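Local structure of iron binding protein FbpA (Mannheimia haemolytica, 1Q35) at residues E16-N21 / G260-L265; K78-N83 / Y252-K257; L146-I151 / E302-L307; V58-V63 / D296-Y301. The protein binds ferric iron as a periplasmic solute-binding protein and probably delivers it to an uptake system in the inner membrane. All coordinates share one frame; numbering follows the deposited sequence.

Interaction 1: residues E16-N21 / G260-L265; sequences EPMLKN and GLYAEL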
loop_
_atom_site.group_PDB
_atom_site.type_symbol
_atom_site.label_atom_id
_atom_site.label_comp_id
_atom_site.label_asym_id
_atom_site.label_seq_id
_atom_site.Cartn_x
_atom_site.Cartn_y
_atom_site.Cartn_z
ATOM N N GLU A 16 -11.246 -9.714 5.021
ATOM C CA GLU A 16 -12.388 -10.511 5.469
ATOM C C GLU A 16 -12.683 -10.388 6.966
ATOM O O GLU A 16 -13.849 -10.277 7.327
ATOM C CB GLU A 16 -12.216 -11.982 5.069
ATOM C CG GLU A 16 -13.456 -12.847 5.240
ATOM C CD GLU A 16 -13.218 -14.269 4.779
ATOM O OE1 GLU A 16 -13.138 -15.166 5.646
ATOM O OE2 GLU A 16 -13.102 -14.485 3.552
ATOM N N PRO A 17 -11.682 -10.416 7.852
ATOM C CA PRO A 17 -11.970 -10.268 9.287
ATOM C C PRO A 17 -12.733 -8.983 9.622
ATOM O O PRO A 17 -13.667 -9.007 10.423
ATOM C CB PRO A 17 -10.578 -10.268 9.928
ATOM C CG PRO A 17 -9.732 -11.025 8.973
ATOM C CD PRO A 17 -10.240 -10.635 7.609
ATOM N N MET A 18 -12.345 -7.878 8.994
ATOM C CA MET A 18 -13.006 -6.599 9.230
ATOM C C MET A 18 -14.441 -6.610 8.714
ATOM O O MET A 18 -15.345 -6.103 9.381
ATOM C CB MET A 18 -12.239 -5.450 8.571
ATOM C CG MET A 18 -10.824 -5.257 9.099
ATOM S SD MET A 18 -9.628 -6.236 8.186
ATOM C CE MET A 18 -8.255 -6.222 9.298
ATOM N N LEU A 19 -14.642 -7.185 7.533
ATOM C CA LEU A 19 -15.965 -7.212 6.911
ATOM C C LEU A 19 -16.916 -8.161 7.634
ATOM O O LEU A 19 -18.101 -7.867 7.757
ATOM C CB LEU A 19 -15.860 -7.587 5.434
ATOM C CG LEU A 19 -15.039 -6.606 4.590
ATOM C CD1 LEU A 19 -14.900 -7.117 3.175
ATOM C CD2 LEU A 19 -15.651 -5.205 4.602
ATOM N N LYS A 20 -16.402 -9.285 8.125
ATOM C CA LYS A 20 -17.212 -10.245 8.876
ATOM C C LYS A 20 -17.666 -9.645 10.200
ATOM O O LYS A 20 -18.802 -9.858 10.618
ATOM C CB LYS A 20 -16.427 -11.532 9.136
ATOM C CG LYS A 20 -16.194 -12.373 7.897
ATOM C CD LYS A 20 -17.385 -13.271 7.585
ATOM C CE LYS A 20 -16.989 -14.471 6.737
ATOM N NZ LYS A 20 -16.949 -14.145 5.293
ATOM N N ASN A 21 -16.786 -8.893 10.854
ATOM C CA ASN A 21 -17.137 -8.196 12.088
ATOM C C ASN A 21 -18.165 -7.095 11.837
ATOM O O ASN A 21 -19.054 -6.879 12.657
ATOM C CB ASN A 21 -15.891 -7.627 12.774
ATOM C CG ASN A 21 -15.205 -8.648 13.661
ATOM O OD1 ASN A 21 -15.578 -8.827 14.821
ATOM N ND2 ASN A 21 -14.206 -9.332 13.114
ATOM N N GLY A 260 -8.462 -1.381 15.414
ATOM C CA GLY A 260 -7.739 -2.354 16.210
ATOM C C GLY A 260 -7.465 -3.638 15.452
ATOM O O GLY A 260 -6.391 -4.214 15.591
ATOM N N LEU A 261 -8.425 -4.095 14.656
ATOM C CA LEU A 261 -8.226 -5.265 13.808
ATOM C C LEU A 261 -7.156 -5.011 12.739
ATOM O O LEU A 261 -6.318 -5.865 12.478
ATOM C CB LEU A 261 -9.537 -5.692 13.136
ATOM C CG LEU A 261 -10.669 -6.172 14.045
ATOM C CD1 LEU A 261 -11.913 -6.458 13.212
ATOM C CD2 LEU A 261 -10.265 -7.399 14.849
ATOM N N TYR A 262 -7.187 -3.844 12.109
ATOM C CA TYR A 262 -6.151 -3.487 11.150
ATOM C C TYR A 262 -4.767 -3.529 11.822
ATOM O O TYR A 262 -3.793 -3.990 11.225
ATOM C CB TYR A 262 -6.415 -2.099 10.581
ATOM C CG TYR A 262 -7.431 -2.009 9.460
ATOM C CD1 TYR A 262 -8.518 -1.145 9.553
ATOM C CD2 TYR A 262 -7.274 -2.734 8.287
ATOM C CE1 TYR A 262 -9.421 -1.019 8.514
ATOM C CE2 TYR A 262 -8.178 -2.617 7.237
ATOM C CZ TYR A 262 -9.254 -1.754 7.361
ATOM O OH TYR A 262 -10.153 -1.598 6.331
ATOM N N ALA A 263 -4.685 -3.067 13.064
ATOM C CA ALA A 263 -3.416 -3.064 13.792
ATOM C C ALA A 263 -2.966 -4.481 14.140
ATOM O O ALA A 263 -1.838 -4.868 13.846
ATOM C CB ALA A 263 -3.533 -2.234 15.057
ATOM N N GLU A 264 -3.863 -5.257 14.738
ATOM C CA GLU A 264 -3.485 -6.521 15.370
ATOM C C GLU A 264 -3.441 -7.682 14.401
ATOM O O GLU A 264 -2.592 -8.564 14.533
ATOM C CB GLU A 264 -4.447 -6.861 16.510
ATOM C CG GLU A 264 -4.398 -5.884 17.673
ATOM C CD GLU A 264 -3.069 -5.884 18.410
ATOM O OE1 GLU A 264 -2.737 -4.844 19.008
ATOM O OE2 GLU A 264 -2.363 -6.913 18.398
ATOM N N LEU A 265 -4.355 -7.699 13.436
ATOM C CA LEU A 265 -4.428 -8.770 12.448
ATOM C C LEU A 265 -3.579 -8.498 11.212
ATOM O O LEU A 265 -2.963 -9.410 10.670
ATOM C CB LEU A 265 -5.873 -9.015 12.011
ATOM C CG LEU A 265 -6.877 -9.390 13.102
ATOM C CD1 LEU A 265 -8.237 -9.686 12.485
ATOM C CD2 LEU A 265 -6.392 -10.577 13.927
#
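A Met-aromatic contact between Met18 and Tyr262 links helix 16-26, the first helix of the chain, to helix 256-266. The two short segments run roughly antiparallel, at 148° between their directions. Their axes come within 10.0 Å of each other, a spacing filled by side chains. The Met18 chain bends at chi2 (89°), which sets SD beside the Tyr262 ring. Met18 CG lies over the ring face, 4.2 Å from the Tyr262 ring centroid, as a CH-pi contact. SD meets the same ring obliquely. The terminal methyl continues past it: Met18 CE is 3.8 Å from Tyr262 CD2 and 3.7 Å from Leu261 O. Two further contacts lie beside this pair. One is apolar: Pro17 CB packs on Leu265 CD1 at 3.5 Å. In the other, Leu261 CD1 rests against the amide of Asn21, 3.7 Å from Asn21 ND2. That amide is held within its own helix. Asn21 ND2 donates to Pro17 O at 2.8 Å with a nearly straight bond (171°). The backbone Asn21 N reaches Pro17 O from the opposite face of the carbonyl plane, so two bonds grip this oxygen. Leu253 of helix 243-254 touches both Met18 and Tyr262. The Tyr262 ring also contacts Leu98 and Thr99 of strand 96-108. The arrangement is helix-on-helix packing against a central sheet, as expected in the layered alpha/beta lobes of periplasmic binding proteins.

Interaction 2: residues K78-N83 / Y252-K257; sequences KVLEKN and YLSGEK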
loop_
_atom_site.group_PDB
_atom_site.type_symbol
_atom_site.label_atom_id
_atom_site.label_comp_id
_atom_site.label_asym_id
_atom_site.label_seq_id
_atom_site.Cartn_x
_atom_site.Cartn_y
_atom_site.Cartn_z
ATOM N N LYS A 78 -19.802 12.978 10.344
ATOM C CA LYS A 78 -19.187 13.405 11.602
ATOM C C LYS A 78 -18.308 12.299 12.184
ATOM O O LYS A 78 -17.325 12.580 12.865
ATOM C CB LYS A 78 -20.235 13.804 12.659
ATOM C CG LYS A 78 -21.596 14.305 12.147
ATOM C CD LYS A 78 -22.730 13.318 12.470
ATOM C CE LYS A 78 -22.596 11.979 11.739
ATOM N NZ LYS A 78 -22.744 12.110 10.265
ATOM N N VAL A 79 -18.689 11.048 11.935
ATOM C CA VAL A 79 -17.928 9.893 12.412
ATOM C C VAL A 79 -16.567 9.814 11.713
ATOM O O VAL A 79 -15.542 9.637 12.370
ATOM C CB VAL A 79 -18.717 8.578 12.210
ATOM C CG1 VAL A 79 -17.850 7.357 12.550
ATOM C CG2 VAL A 79 -19.994 8.589 13.051
ATOM N N LEU A 80 -16.552 9.964 10.390
ATOM C CA LEU A 80 -15.298 9.954 9.630
ATOM C C LEU A 80 -14.424 11.150 10.004
ATOM O O LEU A 80 -13.201 11.038 10.067
ATOM C CB LEU A 80 -15.571 9.958 8.120
ATOM C CG LEU A 80 -16.338 8.766 7.544
ATOM C CD1 LEU A 80 -16.561 8.938 6.052
ATOM C CD2 LEU A 80 -15.610 7.454 7.826
ATOM N N GLU A 81 -15.054 12.290 10.266
ATOM C CA GLU A 81 -14.334 13.491 10.666
ATOM C C GLU A 81 -13.589 13.288 11.987
ATOM O O GLU A 81 -12.445 13.712 12.130
ATOM C CB GLU A 81 -15.309 14.664 10.801
ATOM C CG GLU A 81 -14.652 15.984 11.159
ATOM C CD GLU A 81 -15.641 17.130 11.190
ATOM O OE1 GLU A 81 -15.512 18.047 10.353
ATOM O OE2 GLU A 81 -16.545 17.109 12.052
ATOM N N LYS A 82 -14.251 12.636 12.937
ATOM C CA LYS A 82 -13.704 12.395 14.267
ATOM C C LYS A 82 -12.611 11.329 14.240
ATOM O O LYS A 82 -11.588 11.458 14.916
ATOM C CB LYS A 82 -14.820 11.948 15.216
ATOM C CG LYS A 82 -14.399 11.806 16.675
ATOM C CD LYS A 82 -15.535 11.267 17.536
ATOM C CE LYS A 82 -15.051 10.850 18.920
ATOM N NZ LYS A 82 -14.833 9.382 19.018
ATOM N N ASN A 83 -12.830 10.286 13.445
ATOM C CA ASN A 83 -11.979 9.096 13.473
ATOM C C ASN A 83 -10.734 9.204 12.602
ATOM O O ASN A 83 -9.677 8.704 12.981
ATOM C CB ASN A 83 -12.782 7.862 13.055
ATOM C CG ASN A 83 -13.753 7.404 14.127
ATOM O OD1 ASN A 83 -13.643 7.789 15.293
ATOM N ND2 ASN A 83 -14.708 6.571 13.739
ATOM N N TYR A 252 -17.709 2.275 10.016
ATOM C CA TYR A 252 -17.301 1.122 10.819
ATOM C C TYR A 252 -15.801 0.856 10.683
ATOM O O TYR A 252 -15.113 0.631 11.678
ATOM C CB TYR A 252 -18.071 -0.135 10.407
ATOM C CG TYR A 252 -17.782 -1.337 11.282
ATOM C CD1 TYR A 252 -16.734 -2.204 10.985
ATOM C CD2 TYR A 252 -18.548 -1.598 12.412
ATOM C CE1 TYR A 252 -16.457 -3.301 11.789
ATOM C CE2 TYR A 252 -18.284 -2.693 13.222
ATOM C CZ TYR A 252 -17.239 -3.542 12.903
ATOM O OH TYR A 252 -16.972 -4.627 13.705
ATOM N N LEU A 253 -15.300 0.885 9.453
ATOM C CA LEU A 253 -13.886 0.603 9.203
ATOM C C LEU A 253 -12.978 1.669 9.819
ATOM O O LEU A 253 -11.814 1.383 10.121
ATOM C CB LEU A 253 -13.610 0.446 7.703
ATOM C CG LEU A 253 -14.254 -0.785 7.057
ATOM C CD1 LEU A 253 -14.082 -0.762 5.548
ATOM C CD2 LEU A 253 -13.709 -2.087 7.639
ATOM N N SER A 254 -13.507 2.874 10.029
ATOM C CA SER A 254 -12.765 3.968 10.658
ATOM C C SER A 254 -12.773 3.936 12.191
ATOM O O SER A 254 -12.014 4.668 12.820
ATOM C CB SER A 254 -13.322 5.321 10.188
ATOM O OG SER A 254 -14.486 5.705 10.913
ATOM N N GLY A 255 -13.635 3.110 12.779
ATOM C CA GLY A 255 -13.854 3.113 14.217
ATOM C C GLY A 255 -12.852 2.311 15.026
ATOM O O GLY A 255 -11.995 1.613 14.486
ATOM N N GLU A 256 -12.986 2.403 16.343
ATOM C CA GLU A 256 -12.044 1.803 17.284
ATOM C C GLU A 256 -11.836 0.309 17.053
ATOM O O GLU A 256 -10.693 -0.161 17.019
ATOM C CB GLU A 256 -12.536 2.043 18.717
ATOM C CG GLU A 256 -11.631 1.504 19.808
ATOM C CD GLU A 256 -12.215 1.741 21.181
ATOM O OE1 GLU A 256 -12.996 0.884 21.649
ATOM O OE2 GLU A 256 -11.904 2.790 21.776
ATOM N N LYS A 257 -12.920 -0.441 16.892
ATOM C CA LYS A 257 -12.830 -1.892 16.785
ATOM C C LYS A 257 -12.117 -2.304 15.503
ATOM O O LYS A 257 -11.159 -3.069 15.543
ATOM C CB LYS A 257 -14.214 -2.544 16.850
ATOM C CG LYS A 257 -14.172 -4.062 16.804
ATOM C CD LYS A 257 -15.533 -4.681 17.068
ATOM C CE LYS A 257 -15.556 -6.135 16.633
ATOM N NZ LYS A 257 -16.844 -6.815 16.949
#
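Val79 starts the contact lightly, with CG1 placed anti to the backbone N (chi1 173°) and lying 4.1 Å from Ser254 OG. Leu80 comes closer. Its CD2 methyl sits 3.7 Å from Ser254 OG and also touches Ser254 CB. The same side chain packs on Ile250 and Glu251 of helix 243-254 and on Phe96 of strand 96-108, so Leu80 fits between helix and sheet. Ser254 lies just before Gly255, the N-cap residue of helix 256-266. Helix 78-83 therefore packs against the junction of two consecutive helices in the solute-binding protein fold. The last residue of helix 78-83, Asn83, makes the polar link. Asn83 ND2 donates to Ser254 OG at 3.0 Å. The bond is nearly straight (169°), and OG lies close to the Asn83 amide plane. Ser254 OG stands between its backbone N and carbonyl carbon (chi1 82°). It also bonds to Glu251 O, three residues back in the chain. The hydroxyl thus joins the Asn83 amide to helix 243-254. At the other end of the amide, Asn83 OD1 is hydrogen-bonded to Lys272 NZ, and the two bonds together fix which way the amide is turned. Asn83 CB packs on the backbone, 3.3 Å from Ser254 O. Asn83 ND2 also lies 3.6 Å from Gly255 CA.

Interaction 3: residues L146-I151 / E302-L307; sequences LFAAMI and EAALKL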
loop_
_atom_site.group_PDB
_atom_site.type_symbol
_atom_site.label_atom_id
_atom_site.label_comp_id
_atom_site.label_asym_id
_atom_site.label_seq_id
_atom_site.Cartn_x
_atom_site.Cartn_y
_atom_site.Cartn_z
ATOM N N LEU A 146 5.870 4.674 -5.153
ATOM C CA LEU A 146 7.165 5.039 -4.589
ATOM C C LEU A 146 7.970 5.887 -5.579
ATOM O O LEU A 146 8.501 6.934 -5.223
ATOM C CB LEU A 146 7.950 3.782 -4.201
ATOM C CG LEU A 146 9.420 3.975 -3.821
ATOM C CD1 LEU A 146 9.590 4.847 -2.584
ATOM C CD2 LEU A 146 10.077 2.621 -3.611
ATOM N N PHE A 147 8.068 5.434 -6.824
ATOM C CA PHE A 147 8.812 6.168 -7.841
ATOM C C PHE A 147 8.177 7.537 -8.120
ATOM O O PHE A 147 8.880 8.498 -8.428
ATOM C CB PHE A 147 8.931 5.356 -9.143
ATOM C CG PHE A 147 9.446 3.941 -8.963
ATOM C CD1 PHE A 147 9.028 2.948 -9.828
ATOM C CD2 PHE A 147 10.338 3.601 -7.954
ATOM C CE1 PHE A 147 9.474 1.641 -9.694
ATOM C CE2 PHE A 147 10.791 2.291 -7.816
ATOM C CZ PHE A 147 10.367 1.315 -8.695
ATOM N N ALA A 148 6.857 7.614 -7.997
ATOM C CA ALA A 148 6.126 8.862 -8.172
ATOM C C ALA A 148 6.518 9.888 -7.113
ATOM O O ALA A 148 6.719 11.057 -7.425
ATOM C CB ALA A 148 4.637 8.602 -8.132
ATOM N N ALA A 149 6.648 9.446 -5.862
ATOM C CA ALA A 149 7.139 10.324 -4.805
ATOM C C ALA A 149 8.555 10.800 -5.135
ATOM O O ALA A 149 8.889 11.969 -4.948
ATOM C CB ALA A 149 7.120 9.619 -3.460
ATOM N N MET A 150 9.385 9.895 -5.646
ATOM C CA MET A 150 10.749 10.246 -6.010
ATOM C C MET A 150 10.766 11.312 -7.113
ATOM O O MET A 150 11.597 12.210 -7.078
ATOM C CB MET A 150 11.539 8.997 -6.397
ATOM C CG MET A 150 11.705 8.041 -5.216
ATOM S SD MET A 150 12.588 6.527 -5.568
ATOM C CE MET A 150 14.282 7.130 -5.504
ATOM N N ILE A 151 9.841 11.253 -8.065
ATOM C CA ILE A 151 9.751 12.301 -9.080
ATOM C C ILE A 151 9.435 13.664 -8.449
ATOM O O ILE A 151 10.013 14.679 -8.827
ATOM C CB ILE A 151 8.720 11.947 -10.170
ATOM C CG1 ILE A 151 9.228 10.786 -11.030
ATOM C CG2 ILE A 151 8.408 13.175 -11.043
ATOM C CD1 ILE A 151 8.190 10.236 -11.979
ATOM N N GLU A 302 1.581 8.753 -13.439
ATOM C CA GLU A 302 1.678 8.588 -14.886
ATOM C C GLU A 302 3.118 8.742 -15.367
ATOM O O GLU A 302 3.608 7.939 -16.162
ATOM C CB GLU A 302 0.759 9.603 -15.579
ATOM C CG GLU A 302 0.810 9.625 -17.096
ATOM C CD GLU A 302 -0.209 10.583 -17.684
ATOM O OE1 GLU A 302 -1.099 10.124 -18.435
ATOM O OE2 GLU A 302 -0.124 11.795 -17.389
ATOM N N ALA A 303 3.798 9.769 -14.873
ATOM C CA ALA A 303 5.186 10.010 -15.239
ATOM C C ALA A 303 6.089 8.866 -14.773
ATOM O O ALA A 303 7.005 8.463 -15.485
ATOM C CB ALA A 303 5.665 11.330 -14.661
ATOM N N ALA A 304 5.825 8.333 -13.585
ATOM C CA ALA A 304 6.612 7.231 -13.035
ATOM C C ALA A 304 6.423 5.963 -13.866
ATOM O O ALA A 304 7.386 5.261 -14.151
ATOM C CB ALA A 304 6.231 6.974 -11.586
ATOM N N LEU A 305 5.189 5.674 -14.249
ATOM C CA LEU A 305 4.920 4.490 -15.058
ATOM C C LEU A 305 5.634 4.592 -16.403
ATOM O O LEU A 305 6.160 3.604 -16.910
ATOM C CB LEU A 305 3.415 4.303 -15.250
ATOM C CG LEU A 305 2.986 2.996 -15.920
ATOM C CD1 LEU A 305 3.369 1.797 -15.065
ATOM C CD2 LEU A 305 1.497 3.008 -16.187
ATOM N N LYS A 306 5.677 5.797 -16.962
ATOM C CA LYS A 306 6.386 6.049 -18.210
ATOM C C LYS A 306 7.874 5.740 -18.064
ATOM O O LYS A 306 8.473 5.130 -18.950
ATOM C CB LYS A 306 6.170 7.501 -18.636
ATOM C CG LYS A 306 6.725 7.882 -19.988
ATOM C CD LYS A 306 6.300 9.306 -20.343
ATOM C CE LYS A 306 6.791 9.736 -21.712
ATOM N NZ LYS A 306 6.092 9.039 -22.828
ATOM N N LEU A 307 8.480 6.141 -16.948
ATOM C CA LEU A 307 9.894 5.851 -16.728
ATOM C C LEU A 307 10.152 4.356 -16.614
ATOM O O LEU A 307 11.138 3.856 -17.150
ATOM C CB LEU A 307 10.421 6.532 -15.470
ATOM C CG LEU A 307 10.421 8.057 -15.494
ATOM C CD1 LEU A 307 11.040 8.599 -14.221
ATOM C CD2 LEU A 307 11.145 8.613 -16.710
#
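Ala304 and Ala148 mark the close point of two helices, with their CA atoms 5.2 Å apart. The segment axes pass within 8.3 Å of each other at an angle of 108°. The small alanine side chains permit this approach. The contacts are van der Waals packing, mostly between apolar side chains, and they fall into two groups. The first is the packing of one methyl on helix 141-168. Ala304 CB points toward that helix and lies 3.7 Å from Ala148 N. It also meets Phe147 CB at 4.0 Å, and Ala148 CB is close by. Of Phe147, CB makes this contact, while the ring leads away and packs on Leu163. The second group is the contact of one branched side chain with helix 301-311. Ile151 is extended, with CD1 anti to CA (chi2 171°). CD1 is carried against the other helix, 3.4 Å from Ala304 N. There it also touches Ala303 CB at 3.8 Å. Leu307 CD1, one turn further along, is 4.0 Å from Ile151 CD1. The tip of Ile151 is thus bordered by three residues of the partner helix. Val144 adds to the packing on Ala304 from the same helix as Ile151. Tyr142, an iron ligand in the metal-bound protein, has its side chain about 9 Å from that of Phe147. The crossing joins the C-terminal helix 301-311 to the long helix 141-168 that carries Tyr142, within the solute-binding protein fold.

Interaction 4: residues V58-V63 / D296-Y301; sequences VDISRV and DIAKNY. With EDO (1,2-ethanediol), chain B.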
loop_
_atom_site.group_PDB
_atom_site.type_symbol
_atom_site.label_atom_id
_atom_site.label_comp_id
_atom_site.label_asym_id
_atom_site.label_seq_id
_atom_site.Cartn_x
_atom_site.Cartn_y
_atom_site.Cartn_z
ATOM N N VAL A 58 -5.686 -0.054 -2.104
ATOM C CA VAL A 58 -4.403 -0.275 -1.435
ATOM C C VAL A 58 -3.346 0.739 -1.859
ATOM O O VAL A 58 -2.167 0.569 -1.548
ATOM C CB VAL A 58 -3.856 -1.707 -1.702
ATOM C CG1 VAL A 58 -4.783 -2.745 -1.105
ATOM C CG2 VAL A 58 -3.652 -1.959 -3.185
ATOM N N ASP A 59 -3.754 1.790 -2.564
ATOM C CA ASP A 59 -2.804 2.727 -3.151
ATOM C C ASP A 59 -3.488 4.077 -3.386
ATOM O O ASP A 59 -4.586 4.130 -3.944
ATOM C CB ASP A 59 -2.274 2.118 -4.455
ATOM C CG ASP A 59 -1.512 3.099 -5.309
ATOM O OD1 ASP A 59 -0.670 3.862 -4.771
ATOM O OD2 ASP A 59 -1.701 3.157 -6.545
ATOM N N ILE A 60 -2.842 5.159 -2.966
ATOM C CA ILE A 60 -3.366 6.504 -3.203
ATOM C C ILE A 60 -3.521 6.791 -4.689
ATOM O O ILE A 60 -4.457 7.484 -5.085
ATOM C CB ILE A 60 -2.477 7.585 -2.537
ATOM C CG1 ILE A 60 -3.091 8.980 -2.718
ATOM C CG2 ILE A 60 -1.051 7.579 -3.102
ATOM C CD1 ILE A 60 -4.406 9.183 -2.002
ATOM N N SER A 61 -2.629 6.270 -5.524
ATOM C CA SER A 61 -2.727 6.564 -6.943
ATOM C C SER A 61 -3.984 5.954 -7.567
ATOM O O SER A 61 -4.614 6.584 -8.411
ATOM C CB SER A 61 -1.459 6.155 -7.676
ATOM O OG SER A 61 -0.360 6.897 -7.175
ATOM N N ARG A 62 -4.375 4.755 -7.134
ATOM C CA ARG A 62 -5.643 4.164 -7.568
ATOM C C ARG A 62 -6.833 4.985 -7.075
ATOM O O ARG A 62 -7.800 5.201 -7.813
ATOM C CB ARG A 62 -5.782 2.723 -7.076
ATOM C CG ARG A 62 -7.062 2.017 -7.532
ATOM C CD ARG A 62 -7.102 1.673 -9.010
ATOM N NE ARG A 62 -6.344 0.464 -9.307
ATOM C CZ ARG A 62 -6.113 -0.003 -10.530
ATOM N NH1 ARG A 62 -5.407 -1.115 -10.681
ATOM N NH2 ARG A 62 -6.584 0.620 -11.603
ATOM N N VAL A 63 -6.772 5.430 -5.827
ATOM C CA VAL A 63 -7.812 6.287 -5.269
ATOM C C VAL A 63 -8.020 7.515 -6.142
ATOM O O VAL A 63 -9.156 7.852 -6.486
ATOM C CB VAL A 63 -7.460 6.744 -3.837
ATOM C CG1 VAL A 63 -8.353 7.887 -3.389
ATOM C CG2 VAL A 63 -7.572 5.582 -2.864
ATOM N N ASP A 296 0.142 14.513 -3.916
ATOM C CA ASP A 296 1.358 14.816 -4.658
ATOM C C ASP A 296 2.167 13.569 -5.026
ATOM O O ASP A 296 3.038 13.647 -5.883
ATOM C CB ASP A 296 2.205 15.832 -3.904
ATOM C CG ASP A 296 1.547 17.191 -3.844
ATOM O OD1 ASP A 296 0.930 17.599 -4.852
ATOM O OD2 ASP A 296 1.599 17.893 -2.819
ATOM N N ILE A 297 1.889 12.433 -4.387
ATOM C CA ILE A 297 2.373 11.143 -4.881
ATOM C C ILE A 297 1.600 10.800 -6.157
ATOM O O ILE A 297 2.191 10.592 -7.220
ATOM C CB ILE A 297 2.184 10.022 -3.824
ATOM C CG1 ILE A 297 2.982 10.330 -2.553
ATOM C CG2 ILE A 297 2.585 8.662 -4.408
ATOM C CD1 ILE A 297 2.619 9.429 -1.383
ATOM N N ALA A 298 0.274 10.753 -6.045
ATOM C CA ALA A 298 -0.575 10.309 -7.144
ATOM C C ALA A 298 -0.398 11.145 -8.405
ATOM O O ALA A 298 -0.479 10.631 -9.512
ATOM C CB ALA A 298 -2.037 10.309 -6.716
ATOM N N LYS A 299 -0.155 12.437 -8.219
ATOM C CA LYS A 299 0.058 13.390 -9.309
ATOM C C LYS A 299 1.153 12.941 -10.268
ATOM O O LYS A 299 1.119 13.250 -11.457
ATOM C CB LYS A 299 0.442 14.742 -8.677
ATOM C CG LYS A 299 0.853 15.883 -9.586
ATOM C CD LYS A 299 1.132 17.134 -8.734
ATOM C CE LYS A 299 2.453 17.062 -7.935
ATOM N NZ LYS A 299 2.621 18.230 -7.002
ATOM N N ASN A 300 2.127 12.208 -9.740
ATOM C CA ASN A 300 3.298 11.785 -10.500
ATOM C C ASN A 300 3.250 10.335 -10.973
ATOM O O ASN A 300 4.221 9.849 -11.556
ATOM C CB ASN A 300 4.559 11.998 -9.658
ATOM C CG ASN A 300 4.820 13.450 -9.383
ATOM O OD1 ASN A 300 5.073 14.229 -10.294
ATOM N ND2 ASN A 300 4.734 13.835 -8.122
ATOM N N TYR A 301 2.138 9.645 -10.740
ATOM C CA TYR A 301 2.031 8.230 -11.097
ATOM C C TYR A 301 2.243 7.971 -12.593
ATOM O O TYR A 301 2.994 7.080 -12.973
ATOM C CB TYR A 301 0.681 7.664 -10.657
ATOM C CG TYR A 301 0.611 6.152 -10.737
ATOM C CD1 TYR A 301 0.947 5.366 -9.634
ATOM C CD2 TYR A 301 0.221 5.509 -11.906
ATOM C CE1 TYR A 301 0.885 3.986 -9.684
ATOM C CE2 TYR A 301 0.171 4.111 -11.973
ATOM C CZ TYR A 301 0.504 3.365 -10.855
ATOM O OH TYR A 301 0.460 1.987 -10.910
HETATM C C1 EDO B . -3.424 8.144 -11.536
HETATM O O1 EDO B . -4.524 8.214 -12.431
HETATM C C2 EDO B . -3.540 9.275 -10.525
HETATM O O2 EDO B . -3.409 10.525 -11.190
#
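In Ser61, OG is anti to the carbonyl carbon (chi1 -62°), and in Tyr301, CG is anti to the backbone N (chi1 -168°). These settings bring the serine side chain and the ring together where the N-capped start of helix 60-68 meets the type I turn Ala298-Tyr301. Both CB and OG of Ser61 lie 3.2 Å from Tyr301 CD1, and OG approaches the ring obliquely. Ser61 OG also lies 3.4 Å from Ala298 CA. The polar partner of Ser61 OG is Ser145 OG of helix 141-168. The backbones are close as well, with Ser61 CA 4.3 Å from Ala298 CA. Asp59 is the N-cap. Its OD1 accepts from Ser61 N at 3.2 Å and its OD2 from Arg62 N at 3.2 Å. Both donors stand above the carboxylate plane. OD1 is also hydrogen-bonded to Ser145 OG and Asn230 ND2, so the carboxylate joins the helix start to neighbouring parts of the fold. Its side chain is about 5 Å from that of Tyr142, an iron ligand in the metal-bound protein, consistent with a cap close to the iron site. On the apolar side, Ile60 and Ile297 cross at about a right angle, with Ile60 CG2 4.0 Å from Ile297 CG2. The turn is closed by Tyr301 N donating to Ala298 O. A molecule of 1,2-ethanediol, probably from the crystallisation liquor, also reaches this carbonyl, its O2 making a weak hydrogen bond to Ala298 O at 3.4 Å.

How the interactions relate
From the N terminus, helix 16-26 opens the loop that interaction 1 closes at helix 256-266. Helix 60-68 opens the next loop, closed by interaction 4 at residues 296-301. Interaction 2, from 78-83 to 252-257, nests inside both. Interaction 3 starts at 146-151 and ends last, at 302-307, crossing the other three. Interactions 1 and 4 also cross. Interactions 1 and 2 share helix 256-266 and touch, probably through a hydrogen bond between Asn21 O and Tyr252 OH. Interactions 3 and 4 touch where Ala148 packs on Ile297 and Asn300. This second pair lies across the chain's centre from interaction 1, and ties the C-terminal helices to helices 60-68 and 141-168.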